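Local coordinates for conserved hypothetical protein (Pseudomonas aeruginosa PAO1, PDB 1TE5) that is predicted to be a class-II glutamine amidotransferase, probably releasing ammonia from glutamine for transfer to an acceptor that is not known, at residues A[38-41]-A[46-49]; A[92-97]-A[103-108]; A[222-227]-A[244-249]; A[77-82]-A[202-207]; A[34-39]-A[62-67]. All coordinates share one frame; numbering follows the deposited sequence.

Contact 1 of 5, residues A[38-41]-A[46-49]; sequences IAFY and VRLF
Phe40 and Arg47 face each other on neighbouring antiparallel strands, the arginine laying its aliphatic part against the ring. Arg47 CB sits over one face, 4.0 Å from the centroid of the Phe40 ring, and its CD comes within 3.5 Å of Phe40 CZ. An extended chain from CG to NE carries the guanidinium beyond the ring rim, where NE forms a salt bridge with Glu42 while NH1 and NH2 reach Asp51 O and Gln50 O of the second subunit. Arginine suits this place because one side chain both covers an aromatic and supplies donors to the dimer interface. Phe40, its CG held between the backbone N and carbonyl carbon (chi1 60°), leans toward the partner strand and meets Phe49 rim to rim. Phe40 CE2 and Phe49 CE1 are 3.3 Å apart, a tight fit, with ring planes only 18° from parallel. On the other sheet face Val46 lies alongside Tyr41 with its CB over the ring face, 4.2 Å from the tyrosine centroid, while Tyr41 OH bonds to Thr104 OG1 and Tyr102 O. Small Ala39 accepts Leu48 CD1 at 3.8 Å from its CB. Four backbone bonds hold this register; Arg47 N to Phe40 O, 2.8 Å, is nearly straight at 170°. Such cross-strand pairs belong to a classic antiparallel beta hairpin, here at the edge of the seven-stranded sheet.

Contact 2 of 5, residues A[92-97]-A[103-108]; sequences HPFIRE and WTFAHN
Residues 94-97 and 103-108 run antiparallel, their short axes 4.8 Å apart at closest, with Phe94 facing Phe105 and Arg96 facing Trp103 as hydrogen-bonded pairs. They form a beta hairpin at the edge of the six-stranded sheet. Trp103 N gives a 2.8 Å bond to Arg96 O, and Phe94 and Phe105 exchange a bond each way. The aromatic rings share a face of the sheet: Phe94 CD1 comes up to the edge of the Phe105 ring, 4.4 Å from CD2, and helix 128-143 covers Phe94 through Glu130 and Phe133. A large ring suits Phe94, which fills the gap between the strand and that helix, while Phe105 packs on Phe170. Arg96 bends back along its own strand, NE donating to Ile95 O at 3.2 Å, and its NH1 makes a salt bridge with Glu130. On the other face, the beta-branched Ile95 and Thr104 stand side by side; Val46 of strand 45-51 packs on both and Leu48 on Ile95. A cis peptide precedes Pro93, whose CB lies 4.0 Å from Thr104 CG2. Before it, His92 has CG beside the backbone N (chi1 -61°), bringing the edge of the imidazole to the neighbouring strand, with CD2 3.4 Å from His107 N. Ser129 OG then joins the two histidines, bonded to both His92 NE2 and His107 ND1.

Contact 3 of 5, residues A[222-227]-A[244-249]; sequences TVIATE and VLWWGG
Trp246 takes Thr222 and Ile224 over one and the same face of its indole. Thr222 CG2 stands almost squarely above the six-membered ring, 3.7 Å from its centroid and 12° off the normal, while Ile224 CD1 covers the five-membered ring at 4.1 Å from the centroid. Val244 CG1 presses on the opposite face, and Tyr190 meets the indole edge-to-face, so the ring is firmly clamped. A broad flat side chain suits this place, for it lies between two sheets: strand 220-225 of the seven-stranded one and strand 243-247 of the six-stranded one, the stacked pair at the heart of an Ntn-type sandwich. With OG1 beside the backbone N (chi1 -67°), Thr222 has its methyl anti to that N and turned onto the indole, and its hydroxyl passes the rim, where OG1 donates to Gly249 O at 2.9 Å. This bond gives the carbonyl of buried Gly249 a partner; the same hydroxyl is also bonded to Thr192 OG1. Gly249 turns the chain with phi at 76°, a value that glycine adopts without strain. The outer side is looser: Trp247, next along the strand, points its indole away into an exposed position, and Gly248, partly exposed, makes no contact with residues 222-227.

Contact 4 of 5, residues A[77-82]-A[202-207]; sequences HIRQAN and LKDADL
Ile78 and Leu207, the nearest residues of the two segments here, keep their CA atoms 9.2 Å apart, so side chains alone bridge the gap between strand 73-80, which turns a corner at Arg79, and the loop linking strands 200-203 and 207-211. That loop is a tight beta hairpin connection, closed by a 2.9 Å bond from Asp204 N to Leu207 O, and it belongs to a separate four-stranded sheet of the Ntn-type fold. Arg79 has a left-handed backbone (phi 47°) at the corner, and its side chain bends at chi3 to meet Asp204 coming from the opposite direction. NE points nearly straight at Asp204 OD1, 3.2 Å away and in the guanidinium plane, to make the salt bridge; the carboxylate is turned 57° from that plane, and OD1 is met on its syn side, though from out of the carboxylate plane. A charged pair suits residues that are both partly exposed. The apolar part of the contact is slight: Ile78 CG1 lies 4.3 Å from Leu207 CD2. Both Arg79 and Asp204 also touch Cys2, the first residue modelled; class-II amidotransferases use an N-terminal cysteine as nucleophile, so the pair probably borders the active site. The corner itself is braced within its own segment: Gln80 CG lies over the His77 ring, and Gln80 NE2 donates to His77 O at 2.8 Å.

Contact 5 of 5, residues A[34-39]-A[62-67]; sequences DGWGIA and RLVQRF
The 3.0 Å bond from Arg66 N to Arg62 O, the shortest sound one within the two segments, fixes the last helical turn that carries Val64 toward Trp36. The touch between the segments is itself wholly apolar. Val64 aims both methyls at the far end of the indole: CG2 lies 3.4 Å from Trp36 CH2 and CG1 equally close, 3.4 Å, to Trp36 CZ3. A chi1 of 58° swings the indole of Trp36 over its own backbone and out toward the helix. Ile38, two residues along on the same face of the strand, adds its CD1 at 4.1 Å from Val64 CG1. Short, branched Val64 offers two methyls at once, and the long indole of Trp36 spans most of the distance from strand to helix. Phe19 meets the indole from strand 12-19, and Val60 and Ala61 of the same helix also touch it. This is alpha/beta packing in which helix 59-66 lies against strand 35-42 of the seven-stranded sheet and also touches strand 12-19.

Overall arrangement
From the N terminus, strand 35-42 is used first, by contacts 1 and 5. Contact 1 closes a short hairpin loop with strand 45-51; contact 5 closes the wider loop around it by bringing helix 59-66 back, and the two meet where Phe49 touches Val64. Contact 4 then opens on strand 73-80 and closes only at 202-207, enclosing contact 2, the hairpin of the second large sheet. Gln80 bonds to His92, linking these two. Contact 3 comes last, in series, and ties the two large sheets together, with Val223 reaching Leu202 of contact 4. No loops cross. Contacts 1, 2 and 5 also touch the second subunit.

Contact 1 of 5, residues A[38-41]-A[46-49]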
# COMPACT_ATOMS: atom_id res chain seq x y z
N ILE A 38 9.64 1.29 -2.23
CA ILE A 38 9.59 2.75 -2.25
C ILE A 38 8.20 3.21 -1.85
O ILE A 38 7.22 2.93 -2.54
CB ILE A 38 9.91 3.30 -3.65
CG1 ILE A 38 11.32 2.87 -4.07
CG2 ILE A 38 9.80 4.82 -3.66
CD1 ILE A 38 11.60 3.06 -5.54
N ALA A 39 8.12 3.89 -0.71
CA ALA A 39 6.87 4.43 -0.22
C ALA A 39 7.02 5.94 -0.19
O ALA A 39 8.10 6.45 0.05
CB ALA A 39 6.58 3.91 1.17
N PHE A 40 5.96 6.64 -0.55
CA PHE A 40 5.98 8.10 -0.53
C PHE A 40 4.59 8.64 -0.25
O PHE A 40 3.60 7.93 -0.39
CB PHE A 40 6.59 8.68 -1.81
CG PHE A 40 5.86 8.31 -3.06
CD1 PHE A 40 4.91 9.18 -3.61
CD2 PHE A 40 6.14 7.11 -3.72
CE1 PHE A 40 4.25 8.86 -4.81
CE2 PHE A 40 5.49 6.78 -4.91
CZ PHE A 40 4.54 7.66 -5.46
N TYR A 41 4.51 9.90 0.16
CA TYR A 41 3.24 10.50 0.49
C TYR A 41 2.67 11.52 -0.47
O TYR A 41 3.40 12.25 -1.12
CB TYR A 41 3.32 11.12 1.88
CG TYR A 41 3.63 10.11 2.95
CD1 TYR A 41 4.93 9.63 3.12
CD2 TYR A 41 2.63 9.63 3.78
CE1 TYR A 41 5.23 8.69 4.09
CE2 TYR A 41 2.92 8.69 4.76
CZ TYR A 41 4.21 8.23 4.92
OH TYR A 41 4.48 7.30 5.89
N VAL A 46 -0.53 7.46 1.32
CA VAL A 46 0.78 6.89 1.01
C VAL A 46 0.72 5.89 -0.14
O VAL A 46 -0.25 5.14 -0.28
CB VAL A 46 1.40 6.20 2.27
CG1 VAL A 46 0.48 5.16 2.82
CG2 VAL A 46 2.73 5.57 1.93
N ARG A 47 1.73 5.93 -1.01
CA ARG A 47 1.81 4.99 -2.13
C ARG A 47 2.97 4.03 -1.86
O ARG A 47 4.03 4.44 -1.42
CB ARG A 47 2.05 5.73 -3.44
CG ARG A 47 0.90 6.62 -3.86
CD ARG A 47 1.10 7.10 -5.28
NE ARG A 47 0.09 8.07 -5.70
CZ ARG A 47 -1.05 7.75 -6.29
NH1 ARG A 47 -1.90 8.71 -6.63
NH2 ARG A 47 -1.36 6.48 -6.55
N LEU A 48 2.76 2.76 -2.13
CA LEU A 48 3.79 1.76 -1.90
C LEU A 48 4.00 0.84 -3.10
O LEU A 48 3.06 0.23 -3.61
CB LEU A 48 3.43 0.92 -0.67
CG LEU A 48 4.39 -0.22 -0.28
CD1 LEU A 48 5.75 0.34 0.15
CD2 LEU A 48 3.77 -1.04 0.83
N PHE A 49 5.25 0.76 -3.54
CA PHE A 49 5.64 -0.09 -4.66
C PHE A 49 6.80 -0.89 -4.11
O PHE A 49 7.80 -0.32 -3.65
CB PHE A 49 6.13 0.75 -5.84
CG PHE A 49 5.16 1.79 -6.32
CD1 PHE A 49 5.21 3.09 -5.83
CD2 PHE A 49 4.19 1.47 -7.28
CE1 PHE A 49 4.32 4.06 -6.29
CE2 PHE A 49 3.29 2.44 -7.74
CZ PHE A 49 3.36 3.74 -7.24

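Contact 2 of 5, residues A[92-97]-A[103-108]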
# COMPACT_ATOMS: atom_id res chain seq x y z
N HIS A 92 10.56 -4.69 2.49
CA HIS A 92 10.47 -3.34 3.07
C HIS A 92 10.08 -2.37 1.97
O HIS A 92 10.34 -2.61 0.80
CB HIS A 92 11.84 -2.86 3.57
CG HIS A 92 12.44 -3.71 4.65
ND1 HIS A 92 12.44 -5.09 4.62
CD2 HIS A 92 13.13 -3.36 5.76
CE1 HIS A 92 13.10 -5.55 5.66
NE2 HIS A 92 13.53 -4.52 6.37
N PRO A 93 9.50 -1.21 2.34
CA PRO A 93 9.20 -0.80 3.72
C PRO A 93 7.83 -1.33 4.19
O PRO A 93 7.09 -1.91 3.41
CB PRO A 93 9.23 0.72 3.63
CG PRO A 93 8.77 0.99 2.24
CD PRO A 93 9.49 -0.05 1.43
N PHE A 94 7.52 -1.13 5.48
CA PHE A 94 6.25 -1.58 6.05
C PHE A 94 5.38 -0.40 6.47
O PHE A 94 5.88 0.64 6.91
CB PHE A 94 6.51 -2.50 7.25
CG PHE A 94 7.35 -3.70 6.92
CD1 PHE A 94 8.69 -3.75 7.29
CD2 PHE A 94 6.81 -4.78 6.22
CE1 PHE A 94 9.47 -4.86 6.96
CE2 PHE A 94 7.58 -5.89 5.89
CZ PHE A 94 8.91 -5.93 6.26
N ILE A 95 4.06 -0.56 6.32
CA ILE A 95 3.11 0.49 6.66
C ILE A 95 2.09 0.03 7.70
O ILE A 95 1.68 -1.14 7.72
CB ILE A 95 2.33 0.97 5.41
CG1 ILE A 95 3.29 1.35 4.29
CG2 ILE A 95 1.43 2.16 5.76
CD1 ILE A 95 2.60 1.83 3.06
N ARG A 96 1.68 0.95 8.57
CA ARG A 96 0.69 0.68 9.61
C ARG A 96 0.18 2.00 10.15
O ARG A 96 0.98 2.92 10.38
CB ARG A 96 1.30 -0.18 10.72
CG ARG A 96 0.40 -1.33 11.13
CD ARG A 96 1.18 -2.60 11.47
NE ARG A 96 1.85 -3.06 10.26
CZ ARG A 96 2.17 -4.32 10.01
NH1 ARG A 96 2.79 -4.62 8.88
NH2 ARG A 96 1.89 -5.29 10.87
N GLU A 97 -1.13 2.14 10.30
CA GLU A 97 -1.68 3.39 10.81
C GLU A 97 -1.74 3.43 12.33
O GLU A 97 -2.06 2.44 12.98
CB GLU A 97 -3.05 3.72 10.21
CG GLU A 97 -4.25 3.02 10.85
CD GLU A 97 -4.95 3.83 11.95
OE1 GLU A 97 -4.61 5.00 12.21
OE2 GLU A 97 -5.86 3.26 12.55
N TRP A 103 2.04 5.13 9.08
CA TRP A 103 3.45 5.12 9.45
C TRP A 103 4.21 4.25 8.47
O TRP A 103 3.74 3.17 8.11
CB TRP A 103 3.64 4.60 10.87
CG TRP A 103 3.41 5.64 11.92
CD1 TRP A 103 2.32 6.45 12.05
CD2 TRP A 103 4.29 5.97 13.01
NE1 TRP A 103 2.46 7.26 13.15
CE2 TRP A 103 3.66 6.99 13.76
CE3 TRP A 103 5.53 5.49 13.43
CZ2 TRP A 103 4.23 7.53 14.90
CZ3 TRP A 103 6.11 6.04 14.57
CH2 TRP A 103 5.45 7.05 15.29
N THR A 104 5.41 4.69 8.10
CA THR A 104 6.25 3.94 7.17
C THR A 104 7.58 3.61 7.86
O THR A 104 8.15 4.46 8.55
CB THR A 104 6.48 4.75 5.86
OG1 THR A 104 5.24 4.87 5.14
CG2 THR A 104 7.47 4.05 4.96
N PHE A 105 8.06 2.38 7.70
CA PHE A 105 9.29 1.94 8.35
C PHE A 105 10.22 1.15 7.42
O PHE A 105 9.80 0.27 6.67
CB PHE A 105 8.89 1.07 9.54
CG PHE A 105 10.04 0.50 10.33
CD1 PHE A 105 10.57 1.17 11.42
CD2 PHE A 105 10.53 -0.77 10.03
CE1 PHE A 105 11.56 0.59 12.21
CE2 PHE A 105 11.53 -1.36 10.82
CZ PHE A 105 12.04 -0.68 11.91
N ALA A 106 11.51 1.48 7.47
CA ALA A 106 12.51 0.79 6.67
C ALA A 106 13.71 0.55 7.58
O ALA A 106 14.18 1.47 8.25
CB ALA A 106 12.90 1.62 5.47
N HIS A 107 14.17 -0.70 7.62
CA HIS A 107 15.29 -1.08 8.47
C HIS A 107 16.39 -1.83 7.71
O HIS A 107 16.13 -2.74 6.92
CB HIS A 107 14.74 -1.94 9.60
CG HIS A 107 15.80 -2.74 10.30
ND1 HIS A 107 15.65 -4.07 10.62
CD2 HIS A 107 17.04 -2.40 10.73
CE1 HIS A 107 16.74 -4.51 11.23
NE2 HIS A 107 17.60 -3.51 11.30
N ASN A 108 17.63 -1.42 7.95
CA ASN A 108 18.79 -2.04 7.34
C ASN A 108 19.64 -2.58 8.47
O ASN A 108 20.00 -1.85 9.39
CB ASN A 108 19.60 -1.03 6.54
CG ASN A 108 20.91 -1.60 6.03
OD1 ASN A 108 21.99 -1.16 6.41
ND2 ASN A 108 20.81 -2.61 5.17

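Contact 3 of 5, residues A[222-227]-A[244-249]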
# COMPACT_ATOMS: atom_id res chain seq x y z
N THR A 222 16.07 17.39 1.42
CA THR A 222 17.10 16.56 2.03
C THR A 222 16.99 15.11 1.62
O THR A 222 15.90 14.53 1.63
CB THR A 222 17.02 16.63 3.55
OG1 THR A 222 17.37 17.95 3.97
CG2 THR A 222 17.97 15.62 4.20
N VAL A 223 18.12 14.53 1.24
CA VAL A 223 18.17 13.14 0.84
C VAL A 223 18.97 12.40 1.90
O VAL A 223 19.96 12.92 2.41
CB VAL A 223 18.85 12.97 -0.54
CG1 VAL A 223 18.82 11.51 -0.97
CG2 VAL A 223 18.16 13.87 -1.57
N ILE A 224 18.50 11.21 2.28
CA ILE A 224 19.16 10.38 3.28
C ILE A 224 19.41 9.01 2.62
O ILE A 224 18.53 8.46 1.98
CB ILE A 224 18.27 10.21 4.53
CG1 ILE A 224 17.84 11.58 5.05
CG2 ILE A 224 19.02 9.46 5.61
CD1 ILE A 224 16.52 11.56 5.74
N ALA A 225 20.64 8.51 2.74
CA ALA A 225 20.99 7.22 2.16
C ALA A 225 21.91 6.49 3.11
O ALA A 225 22.36 7.07 4.09
CB ALA A 225 21.67 7.42 0.82
N THR A 226 22.16 5.21 2.84
CA THR A 226 23.05 4.42 3.69
C THR A 226 24.45 5.01 3.58
O THR A 226 25.24 4.96 4.53
CB THR A 226 23.06 2.92 3.28
OG1 THR A 226 21.86 2.29 3.76
CG2 THR A 226 24.27 2.20 3.85
N GLU A 227 24.75 5.58 2.41
CA GLU A 227 26.03 6.23 2.15
C GLU A 227 25.87 7.13 0.94
O GLU A 227 25.02 6.89 0.09
CB GLU A 227 27.14 5.20 1.93
CG GLU A 227 26.96 4.32 0.71
CD GLU A 227 27.98 3.19 0.65
OE1 GLU A 227 27.80 2.30 -0.21
OE2 GLU A 227 28.94 3.18 1.46
N VAL A 244 18.12 11.80 13.88
CA VAL A 244 17.79 13.13 13.40
C VAL A 244 16.31 13.12 13.05
O VAL A 244 15.78 12.11 12.58
CB VAL A 244 18.60 13.52 12.13
CG1 VAL A 244 18.20 14.90 11.66
CG2 VAL A 244 20.09 13.51 12.41
N LEU A 245 15.62 14.20 13.38
CA LEU A 245 14.21 14.30 13.04
C LEU A 245 14.12 15.38 12.00
O LEU A 245 14.56 16.52 12.21
CB LEU A 245 13.35 14.66 14.26
CG LEU A 245 11.84 14.54 14.01
CD1 LEU A 245 11.49 13.13 13.56
CD2 LEU A 245 11.08 14.90 15.27
N TRP A 246 13.61 14.99 10.84
CA TRP A 246 13.44 15.88 9.71
C TRP A 246 11.98 16.22 9.55
O TRP A 246 11.11 15.52 10.06
CB TRP A 246 13.92 15.19 8.43
CG TRP A 246 15.35 14.85 8.44
CD1 TRP A 246 15.91 13.67 8.83
CD2 TRP A 246 16.43 15.71 8.08
NE1 TRP A 246 17.28 13.74 8.74
CE2 TRP A 246 17.62 14.98 8.27
CE3 TRP A 246 16.50 17.03 7.60
CZ2 TRP A 246 18.89 15.54 8.01
CZ3 TRP A 246 17.76 17.58 7.34
CH2 TRP A 246 18.94 16.83 7.54
N TRP A 247 11.74 17.32 8.86
CA TRP A 247 10.41 17.81 8.57
C TRP A 247 10.64 19.03 7.71
O TRP A 247 11.34 19.97 8.14
CB TRP A 247 9.65 18.16 9.86
CG TRP A 247 8.17 18.34 9.66
CD1 TRP A 247 7.50 18.40 8.47
CD2 TRP A 247 7.17 18.44 10.68
NE1 TRP A 247 6.15 18.54 8.68
CE2 TRP A 247 5.92 18.57 10.03
CE3 TRP A 247 7.20 18.45 12.08
CZ2 TRP A 247 4.72 18.70 10.73
CZ3 TRP A 247 6.01 18.57 12.77
CH2 TRP A 247 4.78 18.70 12.10
N GLY A 248 10.08 19.03 6.51
CA GLY A 248 10.27 20.14 5.60
C GLY A 248 11.71 20.30 5.14
O GLY A 248 12.12 21.39 4.73
N GLY A 249 12.47 19.21 5.17
CA GLY A 249 13.86 19.25 4.76
C GLY A 249 14.77 19.88 5.80
O GLY A 249 15.98 19.97 5.60

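Contact 4 of 5, residues A[77-82]-A[202-207]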
# COMPACT_ATOMS: atom_id res chain seq x y z
N HIS A 77 13.85 1.14 0.52
CA HIS A 77 14.90 0.19 0.86
C HIS A 77 15.20 -0.63 -0.38
O HIS A 77 14.38 -1.42 -0.83
CB HIS A 77 14.46 -0.76 1.96
CG HIS A 77 15.54 -1.56 2.62
ND1 HIS A 77 16.77 -1.77 2.04
CD2 HIS A 77 15.57 -2.21 3.81
CE1 HIS A 77 17.52 -2.50 2.84
NE2 HIS A 77 16.81 -2.79 3.92
N ILE A 78 16.38 -0.40 -0.96
CA ILE A 78 16.79 -1.10 -2.17
C ILE A 78 17.80 -2.20 -1.83
O ILE A 78 18.50 -2.12 -0.82
CB ILE A 78 17.43 -0.10 -3.17
CG1 ILE A 78 16.53 1.14 -3.32
CG2 ILE A 78 17.65 -0.75 -4.53
CD1 ILE A 78 15.12 0.85 -3.79
N ARG A 79 17.88 -3.21 -2.69
CA ARG A 79 18.81 -4.33 -2.50
C ARG A 79 18.78 -4.89 -1.09
O ARG A 79 19.80 -4.93 -0.39
CB ARG A 79 20.24 -3.94 -2.91
CG ARG A 79 20.41 -3.76 -4.42
CD ARG A 79 21.87 -3.58 -4.84
NE ARG A 79 22.47 -2.36 -4.30
CZ ARG A 79 23.31 -2.33 -3.27
NH1 ARG A 79 23.80 -1.17 -2.85
NH2 ARG A 79 23.66 -3.45 -2.66
N GLN A 80 17.61 -5.34 -0.68
CA GLN A 80 17.42 -5.91 0.64
C GLN A 80 18.01 -7.31 0.65
O GLN A 80 17.70 -8.13 -0.21
CB GLN A 80 15.93 -5.94 0.97
CG GLN A 80 15.29 -4.56 0.87
CD GLN A 80 13.80 -4.57 1.06
OE1 GLN A 80 13.24 -5.51 1.62
NE2 GLN A 80 13.14 -3.51 0.60
N ALA A 81 18.88 -7.57 1.62
CA ALA A 81 19.55 -8.85 1.77
C ALA A 81 18.62 -10.03 1.54
O ALA A 81 17.54 -10.10 2.11
CB ALA A 81 20.20 -8.96 3.14
N ASN A 82 19.07 -10.95 0.69
CA ASN A 82 18.32 -12.16 0.34
C ASN A 82 18.25 -13.11 1.55
O ASN A 82 17.68 -14.20 1.46
CB ASN A 82 18.98 -12.89 -0.84
CG ASN A 82 19.40 -11.95 -1.98
OD1 ASN A 82 20.47 -11.33 -1.93
ND2 ASN A 82 18.59 -11.90 -3.03
N LEU A 202 21.49 10.95 -8.54
CA LEU A 202 22.09 10.07 -7.58
C LEU A 202 22.05 8.73 -8.26
O LEU A 202 21.22 8.44 -9.13
CB LEU A 202 21.25 9.98 -6.31
CG LEU A 202 20.75 11.23 -5.64
CD1 LEU A 202 20.09 10.79 -4.35
CD2 LEU A 202 21.90 12.23 -5.36
N LYS A 203 22.97 7.82 -7.89
CA LYS A 203 22.93 6.54 -8.49
C LYS A 203 23.73 5.43 -7.75
O LYS A 203 24.64 5.65 -6.94
CB LYS A 203 23.38 6.62 -10.00
CG LYS A 203 24.86 6.44 -10.24
CD LYS A 203 25.71 7.61 -9.72
CE LYS A 203 27.22 7.53 -10.10
NZ LYS A 203 28.19 7.83 -9.00
N ASP A 204 23.21 4.20 -7.96
CA ASP A 204 23.70 2.97 -7.42
C ASP A 204 24.53 2.40 -8.56
O ASP A 204 25.11 3.12 -9.35
CB ASP A 204 22.54 2.08 -7.12
CG ASP A 204 22.75 1.12 -5.99
OD1 ASP A 204 21.77 0.57 -5.47
OD2 ASP A 204 23.94 0.94 -5.60
N ALA A 205 24.55 1.06 -8.63
CA ALA A 205 25.25 0.41 -9.71
C ALA A 205 24.23 -0.00 -10.75
O ALA A 205 24.53 -0.11 -11.95
CB ALA A 205 25.93 -0.87 -9.11
N ASP A 206 23.02 -0.25 -10.26
CA ASP A 206 21.87 -0.68 -11.09
C ASP A 206 20.67 0.17 -10.76
O ASP A 206 19.54 -0.34 -10.88
CB ASP A 206 21.52 -2.16 -10.81
CG ASP A 206 22.59 -3.12 -11.29
OD1 ASP A 206 22.86 -3.13 -12.51
OD2 ASP A 206 23.20 -3.80 -10.45
N LEU A 207 20.90 1.45 -10.46
CA LEU A 207 19.79 2.35 -10.14
C LEU A 207 20.19 3.80 -10.35
O LEU A 207 21.36 4.16 -10.20
CB LEU A 207 19.37 2.16 -8.68
CG LEU A 207 18.40 3.20 -8.11
CD1 LEU A 207 16.98 2.90 -8.57
CD2 LEU A 207 18.48 3.21 -6.59

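Contact 5 of 5, residues A[34-39]-A[62-67]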
# COMPACT_ATOMS: atom_id res chain seq x y z
N ASP A 34 17.71 -7.87 -6.67
CA ASP A 34 17.46 -7.85 -5.24
C ASP A 34 16.21 -7.05 -4.91
O ASP A 34 15.93 -6.03 -5.52
CB ASP A 34 18.65 -7.25 -4.48
CG ASP A 34 19.70 -8.27 -4.10
OD1 ASP A 34 20.80 -7.85 -3.71
OD2 ASP A 34 19.42 -9.49 -4.18
N GLY A 35 15.50 -7.51 -3.88
CA GLY A 35 14.28 -6.85 -3.43
C GLY A 35 14.36 -5.36 -3.14
O GLY A 35 15.40 -4.86 -2.69
N TRP A 36 13.27 -4.64 -3.40
CA TRP A 36 13.26 -3.20 -3.19
C TRP A 36 11.90 -2.70 -2.71
O TRP A 36 10.90 -3.41 -2.78
CB TRP A 36 13.62 -2.49 -4.50
CG TRP A 36 12.70 -2.84 -5.62
CD1 TRP A 36 12.73 -3.98 -6.37
CD2 TRP A 36 11.55 -2.11 -6.05
NE1 TRP A 36 11.67 -4.01 -7.25
CE2 TRP A 36 10.92 -2.87 -7.07
CE3 TRP A 36 10.98 -0.88 -5.68
CZ2 TRP A 36 9.76 -2.45 -7.71
CZ3 TRP A 36 9.83 -0.47 -6.32
CH2 TRP A 36 9.23 -1.25 -7.32
N GLY A 37 11.85 -1.44 -2.29
CA GLY A 37 10.61 -0.87 -1.82
C GLY A 37 10.69 0.63 -1.77
O GLY A 37 11.71 1.19 -1.36
N ILE A 38 9.64 1.29 -2.23
CA ILE A 38 9.59 2.75 -2.25
C ILE A 38 8.20 3.21 -1.85
O ILE A 38 7.22 2.93 -2.54
CB ILE A 38 9.91 3.30 -3.65
CG1 ILE A 38 11.32 2.87 -4.07
CG2 ILE A 38 9.80 4.82 -3.66
CD1 ILE A 38 11.60 3.06 -5.54
N ALA A 39 8.12 3.89 -0.71
CA ALA A 39 6.87 4.43 -0.22
C ALA A 39 7.02 5.94 -0.19
O ALA A 39 8.10 6.45 0.05
CB ALA A 39 6.58 3.91 1.17
N ARG A 62 8.25 -1.69 -13.12
CA ARG A 62 7.95 -0.79 -14.22
C ARG A 62 7.01 0.31 -13.72
O ARG A 62 7.04 1.44 -14.22
CB ARG A 62 7.29 -1.54 -15.37
CG ARG A 62 8.25 -2.29 -16.28
CD ARG A 62 7.54 -2.74 -17.56
NE ARG A 62 6.80 -3.99 -17.41
CZ ARG A 62 7.38 -5.18 -17.27
NH1 ARG A 62 6.64 -6.27 -17.14
NH2 ARG A 62 8.70 -5.27 -17.26
N LEU A 63 6.15 -0.06 -12.78
CA LEU A 63 5.20 0.88 -12.21
C LEU A 63 5.86 2.07 -11.50
O LEU A 63 5.44 3.21 -11.71
CB LEU A 63 4.24 0.14 -11.27
CG LEU A 63 2.80 -0.06 -11.75
CD1 LEU A 63 2.07 1.26 -11.72
CD2 LEU A 63 2.77 -0.67 -13.14
N VAL A 64 6.87 1.83 -10.67
CA VAL A 64 7.56 2.93 -9.98
C VAL A 64 8.20 3.90 -10.96
O VAL A 64 8.26 5.10 -10.71
CB VAL A 64 8.70 2.47 -9.07
CG1 VAL A 64 8.20 2.23 -7.68
CG2 VAL A 64 9.38 1.25 -9.65
N GLN A 65 8.74 3.34 -12.04
CA GLN A 65 9.40 4.14 -13.07
C GLN A 65 8.46 4.94 -13.96
O GLN A 65 8.83 6.02 -14.41
CB GLN A 65 10.29 3.25 -13.93
CG GLN A 65 11.37 2.55 -13.14
CD GLN A 65 12.41 1.91 -14.03
OE1 GLN A 65 13.16 2.60 -14.74
NE2 GLN A 65 12.45 0.59 -14.03
N ARG A 66 7.26 4.42 -14.23
CA ARG A 66 6.31 5.13 -15.09
C ARG A 66 5.42 6.16 -14.37
O ARG A 66 4.81 7.03 -15.01
CB ARG A 66 5.48 4.15 -15.93
CG ARG A 66 4.71 3.11 -15.16
CD ARG A 66 4.11 2.04 -16.09
NE ARG A 66 3.00 2.55 -16.90
CZ ARG A 66 1.97 1.82 -17.33
NH1 ARG A 66 1.02 2.37 -18.07
NH2 ARG A 66 1.89 0.53 -17.02
N PHE A 67 5.38 6.08 -13.05
CA PHE A 67 4.57 6.98 -12.24
C PHE A 67 5.26 8.31 -11.96
O PHE A 67 6.37 8.33 -11.44
CB PHE A 67 4.22 6.30 -10.90
CG PHE A 67 3.32 7.11 -10.01
CD1 PHE A 67 1.94 6.99 -10.09
CD2 PHE A 67 3.85 8.02 -9.10
CE1 PHE A 67 1.10 7.75 -9.28
CE2 PHE A 67 3.02 8.79 -8.29
CZ PHE A 67 1.64 8.66 -8.38